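Long-range contacts in ornithine decarboxylase (Entamoeba histolytica, PDB 4AIB), which probably catalyses, as a homodimer, the pyridoxal 5'-phosphate-dependent decarboxylation of L-ornithine to putrescine, a step of polyamine biosynthesis: residues F267-L273 with W354-M360; F11-I16 with G27-F31; K285-S291 with Y325-G331; S272-K276 with E347-D353. The contacts are given in a common frame with arbitrary orientation. Residue numbers count along the deposited sequence, not the author numbering.

All four contacts build the beta domain that accompanies the TIM-barrel domain of this decarboxylase. Contacts 1 and 2 are buried: the first pairs strand 267-281 with strand 354-360, and the second packs helix 6-16 on strand 27-31, the neighbour of 267-281 in the same sheet. Contacts 3 and 4 lie farther out and are only partly buried. Contact 3 joins strands 284-291 and 324-330, and Y289 OH links it to M348 of contact 4, whose loop grips the continuation of strand 267-281 beside the second subunit. Backbone pairing dominates contacts 1 and 3, apolar packing contact 2, and a water, a lysine and a tight turn contact 4.

Contact 1: residues F267-L273 with W354-M360; sequences FHLVSSL and WLLFPNM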
# COMPACT_ATOMS: atom_id res chain seq x y z
N PHE A 267 0.15 -0.85 -19.75
CA PHE A 267 -1.24 -1.03 -19.35
C PHE A 267 -2.07 0.25 -19.44
O PHE A 267 -1.55 1.35 -19.28
CB PHE A 267 -1.32 -1.61 -17.94
CG PHE A 267 -0.83 -3.02 -17.82
CD1 PHE A 267 -1.67 -4.09 -18.10
CD2 PHE A 267 0.48 -3.28 -17.43
CE1 PHE A 267 -1.21 -5.40 -18.00
CE2 PHE A 267 0.94 -4.58 -17.33
CZ PHE A 267 0.10 -5.64 -17.61
N HIS A 268 -3.36 0.08 -19.70
CA HIS A 268 -4.32 1.18 -19.69
C HIS A 268 -5.49 0.80 -18.84
O HIS A 268 -6.14 -0.22 -19.08
CB HIS A 268 -4.76 1.52 -21.11
CG HIS A 268 -3.63 1.82 -22.06
ND1 HIS A 268 -2.91 2.95 -21.99
CD2 HIS A 268 -3.10 1.08 -23.12
CE1 HIS A 268 -1.97 2.94 -22.95
NE2 HIS A 268 -2.09 1.79 -23.64
N LEU A 269 -5.76 1.62 -17.83
CA LEU A 269 -6.86 1.36 -16.90
C LEU A 269 -8.16 1.99 -17.41
O LEU A 269 -8.17 3.17 -17.80
CB LEU A 269 -6.52 1.89 -15.50
CG LEU A 269 -7.51 1.66 -14.35
CD1 LEU A 269 -7.62 0.19 -13.99
CD2 LEU A 269 -7.09 2.48 -13.14
N VAL A 270 -9.23 1.20 -17.43
CA VAL A 270 -10.56 1.69 -17.83
C VAL A 270 -11.54 1.47 -16.68
O VAL A 270 -12.12 0.39 -16.54
CB VAL A 270 -11.08 0.99 -19.11
CG1 VAL A 270 -12.33 1.70 -19.63
CG2 VAL A 270 -10.02 0.97 -20.19
N SER A 271 -11.74 2.51 -15.88
CA SER A 271 -12.54 2.39 -14.66
C SER A 271 -13.98 2.86 -14.83
O SER A 271 -14.28 3.69 -15.69
CB SER A 271 -11.85 3.13 -13.51
OG SER A 271 -10.54 2.62 -13.31
N SER A 272 -14.87 2.32 -14.00
CA SER A 272 -16.29 2.66 -14.04
C SER A 272 -16.65 3.59 -12.88
O SER A 272 -15.89 3.70 -11.91
CB SER A 272 -17.14 1.39 -13.97
OG SER A 272 -16.89 0.68 -12.77
N LEU A 273 -17.81 4.23 -12.97
CA LEU A 273 -18.28 5.14 -11.94
C LEU A 273 -19.43 4.55 -11.13
O LEU A 273 -20.39 4.02 -11.69
CB LEU A 273 -18.70 6.48 -12.54
CG LEU A 273 -17.62 7.34 -13.21
CD1 LEU A 273 -18.27 8.46 -14.00
CD2 LEU A 273 -16.63 7.90 -12.20
N TRP A 354 -17.65 6.09 -18.38
CA TRP A 354 -16.41 5.42 -17.99
C TRP A 354 -15.21 6.31 -18.14
O TRP A 354 -15.23 7.28 -18.92
CB TRP A 354 -16.21 4.15 -18.81
CG TRP A 354 -17.09 2.99 -18.40
CD1 TRP A 354 -18.48 2.90 -18.47
CD2 TRP A 354 -16.65 1.69 -17.85
NE1 TRP A 354 -18.91 1.68 -18.01
CE2 TRP A 354 -17.88 0.91 -17.63
CE3 TRP A 354 -15.42 1.12 -17.54
CZ2 TRP A 354 -17.84 -0.38 -17.11
CZ3 TRP A 354 -15.40 -0.17 -17.01
CH2 TRP A 354 -16.59 -0.90 -16.81
N LEU A 355 -14.15 5.99 -17.40
CA LEU A 355 -12.91 6.75 -17.43
C LEU A 355 -11.76 5.88 -17.92
O LEU A 355 -11.61 4.75 -17.47
CB LEU A 355 -12.57 7.29 -16.04
CG LEU A 355 -13.16 8.60 -15.51
CD1 LEU A 355 -14.67 8.55 -15.37
CD2 LEU A 355 -12.52 8.94 -14.18
N LEU A 356 -10.96 6.41 -18.84
CA LEU A 356 -9.73 5.74 -19.26
C LEU A 356 -8.51 6.50 -18.73
O LEU A 356 -8.32 7.68 -19.04
CB LEU A 356 -9.66 5.60 -20.79
CG LEU A 356 -8.32 5.26 -21.46
CD1 LEU A 356 -7.87 3.83 -21.16
CD2 LEU A 356 -8.40 5.47 -22.97
N PHE A 357 -7.71 5.82 -17.92
CA PHE A 357 -6.45 6.35 -17.44
C PHE A 357 -5.33 5.83 -18.34
O PHE A 357 -4.93 4.67 -18.22
CB PHE A 357 -6.21 5.95 -15.98
CG PHE A 357 -7.19 6.54 -15.01
CD1 PHE A 357 -8.40 5.90 -14.74
CD2 PHE A 357 -6.91 7.73 -14.35
CE1 PHE A 357 -9.31 6.44 -13.84
CE2 PHE A 357 -7.81 8.28 -13.45
CZ PHE A 357 -9.01 7.63 -13.20
N PRO A 358 -4.83 6.68 -19.26
CA PRO A 358 -3.82 6.26 -20.22
C PRO A 358 -2.46 6.05 -19.56
O PRO A 358 -2.05 6.85 -18.72
CB PRO A 358 -3.75 7.43 -21.22
CG PRO A 358 -4.93 8.29 -20.92
CD PRO A 358 -5.21 8.09 -19.46
N ASN A 359 -1.79 4.97 -19.96
CA ASN A 359 -0.46 4.61 -19.47
C ASN A 359 -0.38 4.45 -17.94
O ASN A 359 0.06 5.36 -17.23
CB ASN A 359 0.60 5.60 -19.97
CG ASN A 359 0.53 5.82 -21.47
OD1 ASN A 359 0.44 4.87 -22.25
ND2 ASN A 359 0.58 7.08 -21.89
N MET A 360 -0.83 3.29 -17.47
CA MET A 360 -0.74 2.94 -16.05
C MET A 360 0.19 1.74 -15.88
O MET A 360 1.08 1.53 -16.70
CB MET A 360 -2.13 2.64 -15.48
CG MET A 360 -3.11 3.81 -15.54
SD MET A 360 -2.70 5.19 -14.45
CE MET A 360 -3.15 4.51 -12.85
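Strand 267-273 runs antiparallel to 354-357 in the beta domain, their axes 4.6 Å apart at 161°. At its start, F267 O takes M360 N at 2.7 Å, past the corner at P358 and N359. H268 presents its ring edge to that corner: ND1 accepts N359 N at 3.1 Å, while NE2 is bonded to D32. L269 and F357 form a hydrogen-bonded pair (L269 N to F357 O 3.2 Å, F357 N to L269 O 2.7 Å). V270 faces L356 in a non-hydrogen-bonded pair, V270 CG2 lying 3.7 Å from L356 CD1. S271 and L355 bond again, S271 N to L355 O at 2.8 Å and L355 N to S271 O at 2.9 Å. S272 sets CB over the W354 six-membered ring, a CH-pi contact, and sends OG to P25 O. L273 CD2 then meets L355 CD1 at 3.8 Å. The chemistry is thus backbone pairing between largely apolar faces, with an imidazole nitrogen receiving a backbone NH where the partner strand turns away.

Contact 2: residues F11-I16 with G27-F31; sequences FALNLI and GFWIF
This is helix-on-sheet packing in the beta domain: the last turns of the N-terminal helix 6-16 lie against strand 27-31, which hydrogen-bonds to strand 267-281 on one edge and to strand 380-383 on the other. Residues 11-16 are regular alpha helix, with I16 N bonded to A12 O at 2.8 Å and L15 N to F11 O at 3.3 Å. Residues 27-31 are extended. The two axes approach to 10.4 Å, with their N-to-C directions 144° apart, and the closest CA pair is A12 with I30, at 7.8 Å. Alternation along the strand aims F28 and I30 at the helix. The interface they make is apolar. I30, with chi1 m and chi2 t, brings CG2 to 3.8 Å from F11 CD2, at the edge of that ring, and CD1 to 3.8 Å from A12 CB, at the point where the two backbones are nearest. F11 reaches across from a t rotamer. F28, with chi1 p, inserts its ring among A12, L15 and I16, and I16 CG1 stands 4.1 Å from F28 CE2. Around the interface, Y382 meets the F28 ring roughly perpendicularly, and V270 of the adjacent strand touches both F28 and I30. The tightest approach, 3.6 Å, is between L15 CD1 and F28 CE1.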
# COMPACT_ATOMS: atom_id res chain seq x y z
N PHE A 11 -11.35 -0.03 -28.59
CA PHE A 11 -11.30 -1.34 -27.94
C PHE A 11 -11.94 -1.30 -26.55
O PHE A 11 -12.59 -2.26 -26.13
CB PHE A 11 -9.86 -1.85 -27.87
CG PHE A 11 -9.71 -3.18 -27.19
CD1 PHE A 11 -10.35 -4.31 -27.69
CD2 PHE A 11 -8.91 -3.31 -26.06
CE1 PHE A 11 -10.20 -5.54 -27.06
CE2 PHE A 11 -8.75 -4.54 -25.43
CZ PHE A 11 -9.40 -5.66 -25.94
N ALA A 12 -11.75 -0.18 -25.85
CA ALA A 12 -12.35 0.03 -24.54
C ALA A 12 -13.87 0.13 -24.65
O ALA A 12 -14.59 -0.51 -23.88
CB ALA A 12 -11.77 1.27 -23.88
N LEU A 13 -14.34 0.93 -25.61
CA LEU A 13 -15.78 1.13 -25.85
C LEU A 13 -16.50 -0.16 -26.26
O LEU A 13 -17.64 -0.39 -25.85
CB LEU A 13 -16.00 2.20 -26.92
CG LEU A 13 -15.98 3.66 -26.48
CD1 LEU A 13 -15.68 4.58 -27.66
CD2 LEU A 13 -17.28 4.05 -25.80
N ASN A 14 -15.83 -0.98 -27.07
CA ASN A 14 -16.36 -2.27 -27.49
C ASN A 14 -16.52 -3.22 -26.30
O ASN A 14 -17.42 -4.06 -26.28
CB ASN A 14 -15.45 -2.90 -28.55
CG ASN A 14 -16.17 -3.90 -29.43
OD1 ASN A 14 -16.59 -4.97 -28.97
ND2 ASN A 14 -16.29 -3.59 -30.71
N LEU A 15 -15.64 -3.07 -25.31
CA LEU A 15 -15.70 -3.86 -24.08
C LEU A 15 -16.72 -3.32 -23.08
O LEU A 15 -17.36 -4.10 -22.37
CB LEU A 15 -14.32 -3.98 -23.44
CG LEU A 15 -13.31 -4.92 -24.10
CD1 LEU A 15 -11.91 -4.63 -23.58
CD2 LEU A 15 -13.66 -6.38 -23.88
N ILE A 16 -16.86 -2.00 -23.02
CA ILE A 16 -17.81 -1.33 -22.11
C ILE A 16 -19.26 -1.66 -22.48
O ILE A 16 -20.11 -1.80 -21.59
CB ILE A 16 -17.59 0.20 -22.08
CG1 ILE A 16 -16.26 0.54 -21.39
CG2 ILE A 16 -18.74 0.91 -21.38
CD1 ILE A 16 -15.69 1.89 -21.77
N GLY A 27 -13.49 -2.04 -12.84
CA GLY A 27 -12.69 -1.63 -13.99
C GLY A 27 -12.00 -2.80 -14.67
O GLY A 27 -12.12 -3.94 -14.23
N PHE A 28 -11.29 -2.50 -15.76
CA PHE A 28 -10.50 -3.51 -16.47
C PHE A 28 -9.24 -2.91 -17.10
O PHE A 28 -9.20 -1.72 -17.43
CB PHE A 28 -11.35 -4.25 -17.52
CG PHE A 28 -11.87 -3.37 -18.62
CD1 PHE A 28 -11.12 -3.16 -19.78
CD2 PHE A 28 -13.12 -2.76 -18.52
CE1 PHE A 28 -11.60 -2.36 -20.80
CE2 PHE A 28 -13.60 -1.96 -19.54
CZ PHE A 28 -12.84 -1.76 -20.69
N TRP A 29 -8.22 -3.75 -17.25
CA TRP A 29 -6.94 -3.33 -17.83
C TRP A 29 -6.85 -3.67 -19.29
O TRP A 29 -7.38 -4.69 -19.73
CB TRP A 29 -5.79 -3.99 -17.08
CG TRP A 29 -5.67 -3.58 -15.64
CD1 TRP A 29 -6.21 -4.21 -14.52
CD2 TRP A 29 -4.94 -2.42 -15.10
NE1 TRP A 29 -5.88 -3.55 -13.37
CE2 TRP A 29 -5.12 -2.47 -13.64
CE3 TRP A 29 -4.18 -1.39 -15.65
CZ2 TRP A 29 -4.56 -1.51 -12.80
CZ3 TRP A 29 -3.63 -0.44 -14.79
CH2 TRP A 29 -3.81 -0.50 -13.40
N ILE A 30 -6.19 -2.80 -20.05
CA ILE A 30 -5.89 -3.07 -21.46
C ILE A 30 -4.39 -3.22 -21.65
O ILE A 30 -3.63 -2.28 -21.40
CB ILE A 30 -6.47 -1.99 -22.41
CG1 ILE A 30 -8.00 -1.98 -22.35
CG2 ILE A 30 -5.99 -2.23 -23.84
CD1 ILE A 30 -8.65 -0.84 -23.12
N PHE A 31 -3.96 -4.40 -22.08
CA PHE A 31 -2.55 -4.69 -22.28
C PHE A 31 -2.08 -4.25 -23.67
O PHE A 31 -2.38 -4.89 -24.68
CB PHE A 31 -2.26 -6.18 -22.05
CG PHE A 31 -0.80 -6.54 -22.09
CD1 PHE A 31 0.10 -5.97 -21.19
CD2 PHE A 31 -0.33 -7.46 -23.01
CE1 PHE A 31 1.44 -6.30 -21.23
CE2 PHE A 31 1.02 -7.80 -23.05
CZ PHE A 31 1.90 -7.22 -22.16

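Contact 3: residues K285-S291 with Y325-G331; sequences KQIEYTS and YESIIYG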
# COMPACT_ATOMS: atom_id res chain seq x y z
N LYS A 285 -20.36 25.14 -9.65
CA LYS A 285 -20.45 23.74 -9.24
C LYS A 285 -19.26 22.88 -9.65
O LYS A 285 -18.84 22.88 -10.81
CB LYS A 285 -21.77 23.11 -9.74
CG LYS A 285 -22.05 23.30 -11.23
CD LYS A 285 -23.54 23.28 -11.53
CE LYS A 285 -24.10 21.87 -11.61
NZ LYS A 285 -25.58 21.88 -11.82
N GLN A 286 -18.71 22.16 -8.67
CA GLN A 286 -17.75 21.09 -8.92
C GLN A 286 -18.45 19.76 -8.68
O GLN A 286 -19.34 19.67 -7.83
CB GLN A 286 -16.50 21.23 -8.04
CG GLN A 286 -16.76 21.37 -6.54
CD GLN A 286 -15.52 21.14 -5.70
OE1 GLN A 286 -14.39 21.31 -6.16
NE2 GLN A 286 -15.73 20.77 -4.44
N ILE A 287 -18.07 18.74 -9.44
CA ILE A 287 -18.73 17.44 -9.35
C ILE A 287 -17.76 16.34 -8.89
O ILE A 287 -16.77 16.06 -9.56
CB ILE A 287 -19.42 17.03 -10.67
CG1 ILE A 287 -20.17 18.22 -11.28
CG2 ILE A 287 -20.37 15.87 -10.43
CD1 ILE A 287 -20.62 18.02 -12.72
N GLU A 288 -18.07 15.74 -7.75
CA GLU A 288 -17.27 14.66 -7.19
C GLU A 288 -17.71 13.30 -7.74
O GLU A 288 -18.90 13.01 -7.83
CB GLU A 288 -17.35 14.66 -5.66
CG GLU A 288 -16.54 15.76 -4.99
CD GLU A 288 -16.90 15.95 -3.53
OE1 GLU A 288 -16.98 14.95 -2.79
OE2 GLU A 288 -17.10 17.11 -3.11
N TYR A 289 -16.73 12.47 -8.09
CA TYR A 289 -17.00 11.14 -8.63
C TYR A 289 -16.28 10.06 -7.83
O TYR A 289 -15.23 10.30 -7.24
CB TYR A 289 -16.60 11.06 -10.10
CG TYR A 289 -17.44 11.94 -11.01
CD1 TYR A 289 -18.67 11.50 -11.50
CD2 TYR A 289 -16.99 13.21 -11.38
CE1 TYR A 289 -19.43 12.30 -12.33
CE2 TYR A 289 -17.75 14.02 -12.22
CZ TYR A 289 -18.97 13.56 -12.69
OH TYR A 289 -19.73 14.36 -13.51
N THR A 290 -16.87 8.87 -7.81
CA THR A 290 -16.26 7.73 -7.14
C THR A 290 -15.99 6.63 -8.16
O THR A 290 -16.91 5.99 -8.67
CB THR A 290 -17.13 7.24 -5.97
OG1 THR A 290 -17.45 8.35 -5.12
CG2 THR A 290 -16.38 6.19 -5.15
N SER A 291 -14.71 6.45 -8.45
CA SER A 291 -14.25 5.51 -9.46
C SER A 291 -13.99 4.13 -8.87
O SER A 291 -13.60 4.01 -7.70
CB SER A 291 -12.98 6.04 -10.11
OG SER A 291 -12.45 5.10 -11.02
N TYR A 325 -16.86 20.78 -16.28
CA TYR A 325 -16.84 21.12 -14.86
C TYR A 325 -15.58 20.57 -14.19
O TYR A 325 -15.08 19.51 -14.58
CB TYR A 325 -18.08 20.57 -14.15
CG TYR A 325 -19.39 21.06 -14.72
CD1 TYR A 325 -19.90 22.32 -14.40
CD2 TYR A 325 -20.15 20.25 -15.57
CE1 TYR A 325 -21.10 22.76 -14.91
CE2 TYR A 325 -21.36 20.69 -16.09
CZ TYR A 325 -21.83 21.94 -15.76
OH TYR A 325 -23.03 22.38 -16.28
N GLU A 326 -15.07 21.29 -13.20
CA GLU A 326 -13.92 20.83 -12.42
C GLU A 326 -14.33 19.62 -11.58
O GLU A 326 -15.06 19.75 -10.60
CB GLU A 326 -13.37 21.95 -11.53
CG GLU A 326 -12.14 21.56 -10.72
CD GLU A 326 -11.68 22.65 -9.76
OE1 GLU A 326 -12.52 23.49 -9.35
OE2 GLU A 326 -10.49 22.66 -9.41
N SER A 327 -13.84 18.45 -11.97
CA SER A 327 -14.24 17.19 -11.35
C SER A 327 -13.17 16.61 -10.44
O SER A 327 -11.98 16.60 -10.80
CB SER A 327 -14.64 16.17 -12.42
OG SER A 327 -15.69 16.68 -13.23
N ILE A 328 -13.59 16.15 -9.27
CA ILE A 328 -12.73 15.48 -8.30
C ILE A 328 -13.05 13.98 -8.32
O ILE A 328 -14.17 13.58 -7.99
CB ILE A 328 -12.93 16.02 -6.86
CG1 ILE A 328 -12.71 17.54 -6.80
CG2 ILE A 328 -12.05 15.27 -5.86
CD1 ILE A 328 -11.27 18.00 -6.74
N ILE A 329 -12.07 13.17 -8.69
CA ILE A 329 -12.28 11.72 -8.78
C ILE A 329 -11.64 11.01 -7.60
O ILE A 329 -10.46 11.19 -7.31
CB ILE A 329 -11.75 11.15 -10.12
CG1 ILE A 329 -12.18 12.03 -11.29
CG2 ILE A 329 -12.26 9.73 -10.32
CD1 ILE A 329 -11.27 11.95 -12.49
N TYR A 330 -12.44 10.20 -6.91
CA TYR A 330 -11.97 9.45 -5.75
C TYR A 330 -11.63 8.01 -6.12
O TYR A 330 -12.20 7.45 -7.06
CB TYR A 330 -13.01 9.47 -4.63
CG TYR A 330 -13.33 10.86 -4.11
CD1 TYR A 330 -12.36 11.63 -3.48
CD2 TYR A 330 -14.61 11.40 -4.23
CE1 TYR A 330 -12.64 12.90 -3.00
CE2 TYR A 330 -14.91 12.66 -3.76
CZ TYR A 330 -13.92 13.41 -3.14
OH TYR A 330 -14.20 14.67 -2.66
N GLY A 331 -10.70 7.42 -5.37
CA GLY A 331 -10.31 6.03 -5.56
C GLY A 331 -11.40 5.06 -5.16
O GLY A 331 -12.20 5.34 -4.26
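Y330 OH donates to E288 OE1 at 2.8 Å, the one side-chain hydrogen bond between these parallel strands of the beta domain's mixed sheet; the same carboxylate oxygen forms a salt bridge with R277 on strand 267-281. The backbone bonds follow the parallel pattern, each of I287 and Y289 reaching to residues on both sides of its partner. Y289 is held best: its N gives to I328 O at 2.8 Å, and its O receives Y330 N at 2.8 Å. S291 N to Y330 O, 3.0 Å, continues toward the C-terminal end. In the other direction I328 N reaches I287 O at 3.2 Å, and I287 N to E326 O at 3.4 Å is weak, so the pairing loosens there. The strand axes diverge by 24° and come within 4.6 Å. In register, I287 pairs with S327, E288 with I328, Y289 with I329 and T290 with Y330. E288, I328, T290 and Y330 therefore share one face, where T290 also packs on F102 of the second subunit. The opposite face carries I287, Y289, S327 and I329; Y289 sends its hydroxyl on to M348 N, and I329 packs against L345 of strand 341-346. S291 CB lies 3.8 Å from I329 CG2. At the far end, I287 CD1 rests 3.6 Å from Y325 CD2.

Contact 4: residues S272-K276 with E347-D353; sequences SLHGK and EMEPGKD
Residues 272-276, midway along strand 267-281, are extended except at H274, whose psi of 44° kinks the strand so that H274 and G275 both bond to T290. The irregular loop 347-353 turns back beside them. E349-K352 form a type II beta turn with P350 (-63/130) and G351 (99/-15) at its corners, closed by K352 N to E349 O at 3.0 Å. At those angles a CB on G351 would jam against P350 O, which calls for glycine. D353 ties the turn off: N bonds to E349 O at 2.9 Å, OD2 accepts E349 N at 2.7 Å, and T315 holds OD1. The nearest CA pair is L273 with P350, 4.8 Å. L273 O receives G351 N at 3.3 Å, a weak bond, and a hydrogen bond from Q24 NE2. A water accepts L273 N at 2.8 Å and G351 N at 3.0 Å and also bonds to D353 O at 3.0 Å. L273, chi1 m and chi2 t, puts CD1 3.8 Å from M348 SD. K276, chi1 and chi2 t, chi3 p, lays CB 3.7 Å from P350 CG and bonds NZ to M348 O at 3.3 Å. M348 N is taken by Y289 OH, and H274 O by K129 of the second subunit. The loop is thus fastened by a water, a lysine and proline packing in place of regular strand pairing, right beside the dimer partner.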
# COMPACT_ATOMS: atom_id res chain seq x y z
N SER A 272 -14.87 2.32 -14.00
CA SER A 272 -16.29 2.66 -14.04
C SER A 272 -16.65 3.59 -12.88
O SER A 272 -15.89 3.70 -11.91
CB SER A 272 -17.14 1.39 -13.97
OG SER A 272 -16.89 0.68 -12.77
N LEU A 273 -17.81 4.23 -12.97
CA LEU A 273 -18.28 5.14 -11.94
C LEU A 273 -19.43 4.55 -11.13
O LEU A 273 -20.39 4.02 -11.69
CB LEU A 273 -18.70 6.48 -12.54
CG LEU A 273 -17.62 7.34 -13.21
CD1 LEU A 273 -18.27 8.46 -14.00
CD2 LEU A 273 -16.63 7.90 -12.20
N HIS A 274 -19.33 4.65 -9.81
CA HIS A 274 -20.38 4.20 -8.90
C HIS A 274 -20.63 5.18 -7.79
O HIS A 274 -20.79 4.80 -6.62
CB HIS A 274 -20.06 2.80 -8.36
CG HIS A 274 -18.75 2.70 -7.62
ND1 HIS A 274 -18.66 2.88 -6.29
CD2 HIS A 274 -17.46 2.43 -8.07
CE1 HIS A 274 -17.38 2.73 -5.90
NE2 HIS A 274 -16.64 2.46 -6.99
N GLY A 275 -20.68 6.47 -8.14
CA GLY A 275 -20.94 7.53 -7.18
C GLY A 275 -20.78 8.93 -7.73
O GLY A 275 -19.85 9.21 -8.49
N LYS A 276 -21.69 9.82 -7.34
CA LYS A 276 -21.67 11.21 -7.79
C LYS A 276 -22.19 12.18 -6.73
O LYS A 276 -23.15 11.87 -6.02
CB LYS A 276 -22.47 11.37 -9.08
CG LYS A 276 -22.20 12.66 -9.84
CD LYS A 276 -22.89 12.69 -11.20
CE LYS A 276 -24.33 13.16 -11.11
NZ LYS A 276 -24.95 13.29 -12.46
N GLU A 347 -20.06 16.58 -17.36
CA GLU A 347 -20.95 15.94 -16.39
C GLU A 347 -21.21 14.49 -16.80
O GLU A 347 -21.62 14.22 -17.93
CB GLU A 347 -22.27 16.71 -16.26
CG GLU A 347 -23.12 16.27 -15.08
CD GLU A 347 -24.50 16.91 -15.06
OE1 GLU A 347 -25.09 17.10 -16.15
OE2 GLU A 347 -25.00 17.21 -13.96
N MET A 348 -20.94 13.58 -15.87
CA MET A 348 -21.04 12.15 -16.14
C MET A 348 -22.17 11.48 -15.35
O MET A 348 -22.57 11.98 -14.30
CB MET A 348 -19.71 11.46 -15.85
CG MET A 348 -18.60 11.83 -16.82
SD MET A 348 -17.01 11.05 -16.44
CE MET A 348 -16.48 12.02 -15.02
N GLU A 349 -22.66 10.36 -15.88
CA GLU A 349 -23.71 9.59 -15.24
C GLU A 349 -23.16 8.23 -14.79
O GLU A 349 -22.71 7.44 -15.63
CB GLU A 349 -24.89 9.40 -16.20
CG GLU A 349 -26.12 8.74 -15.59
CD GLU A 349 -27.27 8.61 -16.58
OE1 GLU A 349 -27.71 9.64 -17.13
OE2 GLU A 349 -27.73 7.47 -16.80
N PRO A 350 -23.17 7.96 -13.47
CA PRO A 350 -22.66 6.70 -12.93
C PRO A 350 -23.45 5.50 -13.43
O PRO A 350 -24.69 5.50 -13.36
CB PRO A 350 -22.83 6.87 -11.41
CG PRO A 350 -22.93 8.34 -11.19
CD PRO A 350 -23.64 8.87 -12.40
N GLY A 351 -22.74 4.49 -13.93
CA GLY A 351 -23.37 3.32 -14.52
C GLY A 351 -23.41 3.39 -16.03
O GLY A 351 -23.64 2.38 -16.70
N LYS A 352 -23.20 4.59 -16.57
CA LYS A 352 -23.22 4.81 -18.02
C LYS A 352 -21.86 5.28 -18.53
O LYS A 352 -21.40 4.81 -19.57
CB LYS A 352 -24.33 5.82 -18.38
CG LYS A 352 -24.70 5.87 -19.86
CD LYS A 352 -23.95 6.97 -20.60
CE LYS A 352 -24.34 7.01 -22.07
NZ LYS A 352 -23.61 8.09 -22.80
N ASP A 353 -21.24 6.20 -17.80
CA ASP A 353 -19.96 6.80 -18.21
C ASP A 353 -18.74 6.10 -17.61
O ASP A 353 -18.79 5.58 -16.49
CB ASP A 353 -19.94 8.29 -17.87
CG ASP A 353 -20.82 9.11 -18.80
OD1 ASP A 353 -20.50 9.22 -20.00
OD2 ASP A 353 -21.84 9.66 -18.32
O HOH W 1 -19.94 3.57 -14.65